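Local atomic coordinates of Gp26 (Listeria phage P40, PDB entry 4JZ5), a protein that probably cleaves the glycan strands of Listeria peptidoglycan, as the catalytic domain of a phage endolysin of glycosyl hydrolase family 25. Residues Thr55-Tyr58 and Asp59-Leu62; Gly86-Asp89 and Thr90-Ala94; Ser125-Val128 and Val129-Cys132; Glu131-Arg134 and Phe135-Val139. All coordinates share one frame; numbering follows the deposited sequence.

Interaction 1: Thr55-Tyr58 and Asp59-Leu62; sequences TQKY and DERL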
# COMPACT_ATOMS: atom_id res chain seq x y z
N THR A 55 -7.53 0.83 -14.27
CA THR A 55 -7.30 1.86 -15.28
C THR A 55 -8.41 2.90 -15.26
O THR A 55 -8.46 3.79 -16.10
CB THR A 55 -7.21 1.26 -16.68
OG1 THR A 55 -8.31 0.37 -16.89
CG2 THR A 55 -5.91 0.50 -16.88
N GLN A 56 -9.32 2.80 -14.29
CA GLN A 56 -10.48 3.68 -14.24
C GLN A 56 -10.09 5.10 -13.88
O GLN A 56 -10.56 6.05 -14.50
CB GLN A 56 -11.48 3.14 -13.22
CG GLN A 56 -12.76 3.95 -13.11
CD GLN A 56 -13.76 3.34 -12.17
OE1 GLN A 56 -13.44 2.44 -11.38
NE2 GLN A 56 -14.99 3.82 -12.24
N LYS A 57 -9.23 5.27 -12.88
CA LYS A 57 -8.85 6.60 -12.42
C LYS A 57 -7.62 6.54 -11.54
O LYS A 57 -7.33 5.51 -10.92
CB LYS A 57 -10.00 7.24 -11.63
CG LYS A 57 -10.27 6.53 -10.32
CD LYS A 57 -11.37 7.23 -9.52
CE LYS A 57 -11.48 6.64 -8.12
NZ LYS A 57 -12.70 7.11 -7.41
N TYR A 58 -6.90 7.64 -11.49
CA TYR A 58 -5.97 7.87 -10.40
C TYR A 58 -6.76 8.28 -9.17
O TYR A 58 -7.83 8.86 -9.28
CB TYR A 58 -4.95 8.95 -10.78
CG TYR A 58 -4.11 8.52 -11.96
CD1 TYR A 58 -3.02 7.67 -11.78
CD2 TYR A 58 -4.44 8.89 -13.25
CE1 TYR A 58 -2.26 7.24 -12.86
CE2 TYR A 58 -3.68 8.47 -14.34
CZ TYR A 58 -2.60 7.64 -14.14
OH TYR A 58 -1.85 7.23 -15.23
N ASP A 59 -6.24 7.96 -8.00
CA ASP A 59 -6.90 8.40 -6.78
C ASP A 59 -6.94 9.92 -6.75
O ASP A 59 -5.94 10.59 -7.05
CB ASP A 59 -6.16 7.85 -5.57
CG ASP A 59 -6.80 8.25 -4.26
OD1 ASP A 59 -6.52 9.39 -3.81
OD2 ASP A 59 -7.58 7.45 -3.69
N GLU A 60 -8.10 10.47 -6.39
CA GLU A 60 -8.33 11.90 -6.45
C GLU A 60 -7.44 12.71 -5.52
O GLU A 60 -7.31 13.92 -5.71
CB GLU A 60 -9.79 12.19 -6.11
CG GLU A 60 -10.81 11.60 -7.10
CD GLU A 60 -11.30 10.18 -6.75
OE1 GLU A 60 -10.54 9.34 -6.21
OE2 GLU A 60 -12.49 9.89 -7.05
N ARG A 61 -6.85 12.07 -4.51
CA ARG A 61 -5.97 12.77 -3.58
C ARG A 61 -4.51 12.38 -3.75
O ARG A 61 -3.69 12.75 -2.92
CB ARG A 61 -6.41 12.53 -2.13
CG ARG A 61 -7.82 13.02 -1.79
CD ARG A 61 -7.99 14.52 -1.74
NE ARG A 61 -9.42 14.85 -1.67
CZ ARG A 61 -9.92 16.05 -1.42
NH1 ARG A 61 -9.12 17.07 -1.17
NH2 ARG A 61 -11.23 16.21 -1.39
N LEU A 62 -4.18 11.63 -4.80
CA LEU A 62 -2.80 11.19 -5.01
C LEU A 62 -1.81 12.35 -4.95
O LEU A 62 -0.83 12.31 -4.19
CB LEU A 62 -2.68 10.48 -6.36
CG LEU A 62 -1.25 10.22 -6.85
CD1 LEU A 62 -0.52 9.28 -5.92
CD2 LEU A 62 -1.29 9.63 -8.25
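The chain runs from Lys57 and Tyr58, a two-residue strand, straight into a type I beta turn spanning Asp59 to Leu62, and the amide N of Leu62 closes that turn on Asp59 O at 3.0 Å. Arg61 stands at the N-cap position of helix 62-72. Just upstream, Gln56 and Lys57 both face Asn53 across the antiparallel pairing with strand 46-53, a classic beta bulge.

The side-chain link is a salt bridge from Lys57 to Glu60. Lys57 NZ donates to Glu60 OE2 at 2.8 Å, meeting it on the syn side, 23° out of the carboxylate plane. Lys57 CG sits between the backbone N and the carbonyl carbon (chi1 67°) and the rest of the chain is extended; Lys57 CE lies 3.4 Å from Glu60 OE1. Glu60 does the bending: its chain folds at chi2 (90°) and directs the carboxylate outward to the lysine ammonium, the two side chains crossing at a slant.

Within the turn, Asp59 OD1 accepts from the amide N of Arg61 at 2.8 Å, an Asx turn in which the donor lies above the carboxylate plane. The other oxygen, OD2, is engaged by the Arg50 side chain and the Lys30 amide, so both carboxylate oxygens of this buried aspartate have partners. This ties the strand-to-helix connection of the family 25 barrel to its neighbouring strand and loop. Tyr58 and Leu62 meet loosely, Tyr58 CD1 lying 4.4 Å from Leu62 CD2. Both side chains rest on helix 87-106, where Lys103 makes a cation-pi contact with the tyrosine ring.

Interaction 2: Gly86-Asp89 and Thr90-Ala94; sequences GGQD and TINEA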
# COMPACT_ATOMS: atom_id res chain seq x y z
N GLY A 86 -6.79 -9.46 -16.91
CA GLY A 86 -5.87 -10.40 -17.50
C GLY A 86 -5.27 -9.83 -18.77
O GLY A 86 -5.63 -8.74 -19.20
N GLY A 87 -4.33 -10.55 -19.37
CA GLY A 87 -3.77 -10.14 -20.64
C GLY A 87 -3.19 -8.74 -20.60
O GLY A 87 -2.51 -8.36 -19.66
N GLN A 88 -3.46 -7.97 -21.65
CA GLN A 88 -2.89 -6.64 -21.74
C GLN A 88 -3.41 -5.72 -20.64
O GLN A 88 -2.72 -4.81 -20.22
CB GLN A 88 -3.17 -6.03 -23.11
CG GLN A 88 -2.55 -4.66 -23.32
CD GLN A 88 -1.05 -4.67 -23.21
OE1 GLN A 88 -0.39 -5.62 -23.64
NE2 GLN A 88 -0.49 -3.62 -22.63
N ASP A 89 -4.64 -5.95 -20.17
CA ASP A 89 -5.19 -5.10 -19.12
C ASP A 89 -4.35 -5.15 -17.85
O ASP A 89 -4.23 -4.15 -17.16
CB ASP A 89 -6.63 -5.49 -18.83
CG ASP A 89 -7.36 -4.45 -18.00
OD1 ASP A 89 -7.34 -3.26 -18.36
OD2 ASP A 89 -7.98 -4.83 -16.99
N THR A 90 -3.77 -6.30 -17.52
CA THR A 90 -2.90 -6.40 -16.36
C THR A 90 -1.71 -5.46 -16.49
O THR A 90 -1.33 -4.77 -15.55
CB THR A 90 -2.43 -7.83 -16.17
OG1 THR A 90 -3.58 -8.68 -16.10
CG2 THR A 90 -1.58 -8.00 -14.92
N ILE A 91 -1.12 -5.45 -17.68
CA ILE A 91 0.02 -4.58 -17.95
C ILE A 91 -0.43 -3.12 -17.95
O ILE A 91 0.28 -2.24 -17.44
CB ILE A 91 0.69 -4.96 -19.29
CG1 ILE A 91 1.14 -6.42 -19.26
CG2 ILE A 91 1.86 -4.04 -19.59
CD1 ILE A 91 2.07 -6.76 -18.11
N ASN A 92 -1.60 -2.83 -18.52
CA ASN A 92 -2.08 -1.46 -18.51
C ASN A 92 -2.29 -0.96 -17.08
O ASN A 92 -2.00 0.20 -16.77
CB ASN A 92 -3.35 -1.31 -19.34
CG ASN A 92 -3.10 -1.51 -20.82
OD1 ASN A 92 -1.99 -1.37 -21.30
ND2 ASN A 92 -4.16 -1.81 -21.56
N GLU A 93 -2.76 -1.84 -16.19
CA GLU A 93 -2.88 -1.46 -14.79
C GLU A 93 -1.51 -1.27 -14.14
O GLU A 93 -1.31 -0.34 -13.35
CB GLU A 93 -3.70 -2.49 -14.00
CG GLU A 93 -5.19 -2.38 -14.33
CD GLU A 93 -6.13 -2.86 -13.25
OE1 GLU A 93 -5.68 -3.09 -12.09
OE2 GLU A 93 -7.33 -2.97 -13.55
N ALA A 94 -0.54 -2.12 -14.46
CA ALA A 94 0.81 -1.92 -13.98
C ALA A 94 1.33 -0.54 -14.42
O ALA A 94 1.97 0.16 -13.63
CB ALA A 94 1.72 -3.02 -14.47
O HOH W 1 -6.84 -2.17 -20.61
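With CG turned trans to the backbone N (chi1 -177°) and a bend at chi2 (60°), Gln88 folds its amide along the helix to Asn92, whose CG lies beside its own backbone N. Gln88 NE2 donates to Asn92 OD1 at 3.0 Å in a nearly straight bond (169°). The acceptor lies in the amide plane of Gln88, whereas the donor stands well above the carbonyl plane of Asn92, the two amides being steeply inclined to each other. Beneath this bridge the backbone makes the same i to i+4 step, Asn92 N to Gln88 O at 2.8 Å. Gln88 NE2 also rides over Ile91, 3.8 Å from its CB.

A water extends the polar edge, donating to Asp89 OD1 and accepting from Asn92 ND2 at 2.9 Å. Asp89 OD2, bound by the amide of Glu85, comes within 4.0 Å of Glu93 OE2. The two like charges probably repel mildly, with their carboxylate planes nearly perpendicular; Glu93 OE1 is held by the Leu83 amide.

At the glycine end the backbone bonds are weak: Thr90 N reaches Gly87 O at 3.2 Å. Thr90 OG1 lies 3.2 Å from Gly86 CA and is hydrogen-bonded to Glu131. These contacts form the first turns of helix 87-106, the helical crossover of a beta-alpha-beta unit between parallel strands 76-81 and 114-117.

Interaction 3: Ser125-Val128 and Val129-Cys132; sequences SGNV and VNEC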
# COMPACT_ATOMS: atom_id res chain seq x y z
N SER A 125 -10.36 -14.62 -17.39
CA SER A 125 -9.90 -15.99 -17.27
C SER A 125 -8.50 -15.89 -16.69
O SER A 125 -7.95 -14.79 -16.59
CB SER A 125 -9.87 -16.68 -18.63
OG SER A 125 -8.95 -16.04 -19.49
N GLY A 126 -7.94 -17.03 -16.31
CA GLY A 126 -6.57 -17.06 -15.86
C GLY A 126 -6.40 -17.21 -14.36
O GLY A 126 -7.37 -17.40 -13.63
N ASN A 127 -5.14 -17.16 -13.94
CA ASN A 127 -4.76 -17.53 -12.58
C ASN A 127 -4.30 -16.29 -11.80
O ASN A 127 -3.51 -15.49 -12.31
CB ASN A 127 -3.66 -18.61 -12.69
CG ASN A 127 -3.01 -18.94 -11.38
OD1 ASN A 127 -1.94 -18.40 -11.06
ND2 ASN A 127 -3.61 -19.85 -10.62
N VAL A 128 -4.80 -16.11 -10.58
CA VAL A 128 -4.49 -14.93 -9.80
C VAL A 128 -2.99 -14.78 -9.54
O VAL A 128 -2.46 -13.69 -9.69
CB VAL A 128 -5.32 -14.90 -8.50
CG1 VAL A 128 -4.74 -13.91 -7.50
CG2 VAL A 128 -6.78 -14.58 -8.81
N VAL A 129 -2.33 -15.86 -9.12
CA VAL A 129 -0.89 -15.78 -8.89
C VAL A 129 -0.16 -15.28 -10.12
O VAL A 129 0.66 -14.36 -10.04
CB VAL A 129 -0.34 -17.13 -8.42
CG1 VAL A 129 1.19 -17.20 -8.54
CG2 VAL A 129 -0.79 -17.43 -7.01
N ASN A 130 -0.45 -15.88 -11.26
CA ASN A 130 0.29 -15.54 -12.46
C ASN A 130 0.05 -14.09 -12.86
O ASN A 130 1.00 -13.39 -13.26
CB ASN A 130 -0.07 -16.45 -13.62
CG ASN A 130 0.48 -17.86 -13.46
OD1 ASN A 130 1.30 -18.14 -12.59
ND2 ASN A 130 0.02 -18.76 -14.32
N GLU A 131 -1.19 -13.61 -12.74
CA GLU A 131 -1.47 -12.25 -13.16
C GLU A 131 -0.88 -11.23 -12.18
O GLU A 131 -0.35 -10.21 -12.60
CB GLU A 131 -2.96 -12.04 -13.38
CG GLU A 131 -3.50 -12.87 -14.56
CD GLU A 131 -2.84 -12.53 -15.87
OE1 GLU A 131 -2.65 -11.35 -16.17
OE2 GLU A 131 -2.50 -13.47 -16.61
N CYS A 132 -0.93 -11.53 -10.88
CA CYS A 132 -0.25 -10.69 -9.91
C CYS A 132 1.24 -10.63 -10.24
O CYS A 132 1.85 -9.57 -10.15
CB CYS A 132 -0.46 -11.21 -8.49
SG CYS A 132 -2.09 -10.85 -7.82
O HOH W 2 -5.63 -13.73 -17.79
O HOH W 3 -2.42 -17.72 -15.60
O HOH W 4 -3.58 -16.01 -16.00
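Asn127 reaches over the first turn of the following helix and takes the amide N of Asn130 on its OD1, at 2.9 Å. Its CG stands trans to the backbone N (chi1 171°) and the amide is turned crosswise (chi2 -96°), which aims OD1 at the amide N of Asn130. The donor is tilted 21° from the carbonyl plane. The same oxygen lies over Val129, 3.3 Å from its CB. This is the N-cap of helix 128-143, the helix that follows strand 114-117 in the barrel, with Asn127 as the capping residue. Its backbone joins in too, Asn127 O accepting from Glu131 N at 3.0 Å, so one residue receives two amides of the first turn.

The amide carbon of Asn130, CG, lies 3.5 Å from Asn127 OD1. One water accepts from both Asn127 N and Asn130 ND2. A second water accepts from Asn127 N and donates to Glu131 OE2 at 2.8 Å, while a third donates to Ser125 O and, weakly, to the same carboxylate oxygen. The last two waters link the Glu131 carboxylate to the loop before the helix. Glu131 turns this oxygen to the waters, whereas OE1 points to Arg134 and Thr90.

On the apolar side, Val128 and Cys132 are one turn apart. Val128 CG1 lies 4.1 Å from Cys132 SG, and that sulfur also sits 3.4 Å from Val128 O; both side chains pack on Tyr118.

Interaction 4: Glu131-Arg134 and Phe135-Val139; sequences ECQR and FIDHV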
# COMPACT_ATOMS: atom_id res chain seq x y z
N GLU A 131 -1.19 -13.61 -12.74
CA GLU A 131 -1.47 -12.25 -13.16
C GLU A 131 -0.88 -11.23 -12.18
O GLU A 131 -0.35 -10.21 -12.60
CB GLU A 131 -2.96 -12.04 -13.38
CG GLU A 131 -3.50 -12.87 -14.56
CD GLU A 131 -2.84 -12.53 -15.87
OE1 GLU A 131 -2.65 -11.35 -16.17
OE2 GLU A 131 -2.50 -13.47 -16.61
N CYS A 132 -0.93 -11.53 -10.88
CA CYS A 132 -0.25 -10.69 -9.91
C CYS A 132 1.24 -10.63 -10.24
O CYS A 132 1.85 -9.57 -10.15
CB CYS A 132 -0.46 -11.21 -8.49
SG CYS A 132 -2.09 -10.85 -7.82
N GLN A 133 1.82 -11.77 -10.59
CA GLN A 133 3.24 -11.80 -10.92
C GLN A 133 3.56 -10.94 -12.15
O GLN A 133 4.56 -10.21 -12.15
CB GLN A 133 3.73 -13.24 -11.16
CG GLN A 133 5.24 -13.32 -11.16
CD GLN A 133 5.79 -13.08 -9.79
OE1 GLN A 133 5.52 -13.87 -8.88
NE2 GLN A 133 6.47 -11.97 -9.58
N ARG A 134 2.72 -11.04 -13.18
CA ARG A 134 2.91 -10.21 -14.37
C ARG A 134 2.88 -8.73 -14.01
O ARG A 134 3.71 -7.95 -14.51
CB ARG A 134 1.87 -10.53 -15.44
CG ARG A 134 1.98 -11.94 -15.99
CD ARG A 134 0.88 -12.19 -17.02
NE ARG A 134 1.08 -11.38 -18.21
CZ ARG A 134 0.18 -10.57 -18.76
NH1 ARG A 134 -1.04 -10.43 -18.27
NH2 ARG A 134 0.53 -9.88 -19.84
N PHE A 135 1.94 -8.33 -13.18
CA PHE A 135 1.84 -6.94 -12.74
C PHE A 135 3.11 -6.49 -12.02
O PHE A 135 3.70 -5.47 -12.36
CB PHE A 135 0.61 -6.80 -11.84
CG PHE A 135 0.41 -5.40 -11.29
CD1 PHE A 135 1.16 -4.93 -10.22
CD2 PHE A 135 -0.57 -4.57 -11.83
CE1 PHE A 135 0.97 -3.66 -9.72
CE2 PHE A 135 -0.77 -3.30 -11.32
CZ PHE A 135 0.00 -2.84 -10.27
N ILE A 136 3.52 -7.26 -11.03
CA ILE A 136 4.66 -6.92 -10.19
C ILE A 136 5.95 -6.90 -11.01
O ILE A 136 6.74 -5.95 -10.89
CB ILE A 136 4.73 -7.89 -9.00
CG1 ILE A 136 3.56 -7.59 -8.04
CG2 ILE A 136 6.08 -7.82 -8.30
CD1 ILE A 136 3.35 -8.65 -6.99
N ASP A 137 6.16 -7.91 -11.85
CA ASP A 137 7.33 -7.93 -12.70
C ASP A 137 7.38 -6.68 -13.57
O ASP A 137 8.45 -6.11 -13.79
CB ASP A 137 7.30 -9.13 -13.63
CG ASP A 137 7.49 -10.48 -12.94
OD1 ASP A 137 7.82 -10.52 -11.74
OD2 ASP A 137 7.31 -11.50 -13.63
N HIS A 138 6.24 -6.28 -14.12
CA HIS A 138 6.23 -5.12 -15.00
C HIS A 138 6.62 -3.86 -14.25
O HIS A 138 7.46 -3.07 -14.71
CB HIS A 138 4.88 -4.97 -15.68
CG HIS A 138 4.89 -3.95 -16.77
ND1 HIS A 138 5.48 -4.20 -17.98
CD2 HIS A 138 4.42 -2.69 -16.82
CE1 HIS A 138 5.37 -3.13 -18.75
NE2 HIS A 138 4.72 -2.20 -18.07
N VAL A 139 6.01 -3.64 -13.09
CA VAL A 139 6.30 -2.43 -12.33
C VAL A 139 7.77 -2.39 -11.89
O VAL A 139 8.43 -1.36 -12.01
CB VAL A 139 5.36 -2.30 -11.13
CG1 VAL A 139 5.73 -1.08 -10.30
CG2 VAL A 139 3.91 -2.23 -11.58
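Gln133 lays its bent side chain over Asp137, one turn further along the helix, and its NE2 donates to Asp137 OD1 at 2.9 Å. The bend at chi2 (69°) turns the amide forward along the helix, and CG comes to 3.7 Å from Asp137 OD2, so the aliphatic part of the glutamine flanks the carboxylate. The donor approaches from above the carboxylate plane, 40° out of it, with amide and carboxylate planes 30° apart. Gln133 is held at its other end as well, OE1 accepting from the Lys165 amide. Below the pair, Asp137 N bonds to Gln133 O at 2.8 Å, and Asp137 CG sits only 3.0 Å from Gln133 O, a tight approach.

The stretch belongs to helix 128-143, which crosses from strand 114-117 to the parallel strand 147-152 in a beta-alpha-beta unit of the family 25 barrel. Its inward residues lie on these strands: Phe135 and Ile136 touch Leu116, and Ile136 also Val147. Ile136 keeps CG1 beside its backbone N, lying 3.4 Å from Cys132 O, whose hydrogen-bond partner is Ile136 N.

The flank toward helix 87-106 is charged. Arg134 NH1 donates to Glu131 OE1 at 2.8 Å in a salt bridge: the oxygen lies exactly in the guanidinium plane and uses its syn lone pair. A bend at chi3 swings the guanidinium back toward Glu131. One turn later His138 reaches Asn95 with NE2, while its CB packs 3.4 Å from Arg134 O.

Overall arrangement
Interactions 2, 3 and 4 form one cluster, with centres 9 to 11 Å apart, where the N-terminal turns of helix 87-106 lie against those of helix 128-143. Two hydrogen bonds join the helices: one from Glu131 OE1, in the residue shared by interactions 3 and 4, to Thr90 OG1 at 2.8 Å, the other from Arg134 NH1 to Gly87 O at 2.9 Å. Further along, Phe135 CE2 packs 3.4 Å from Ala94 N. Interaction 1 lies on another flank of helix 87-106, its centre about 16 Å from that of interaction 2, and Thr55 CG2 comes to 3.9 Å from Asn92 C. Its nearest atoms stay about 12 Å from interaction 3.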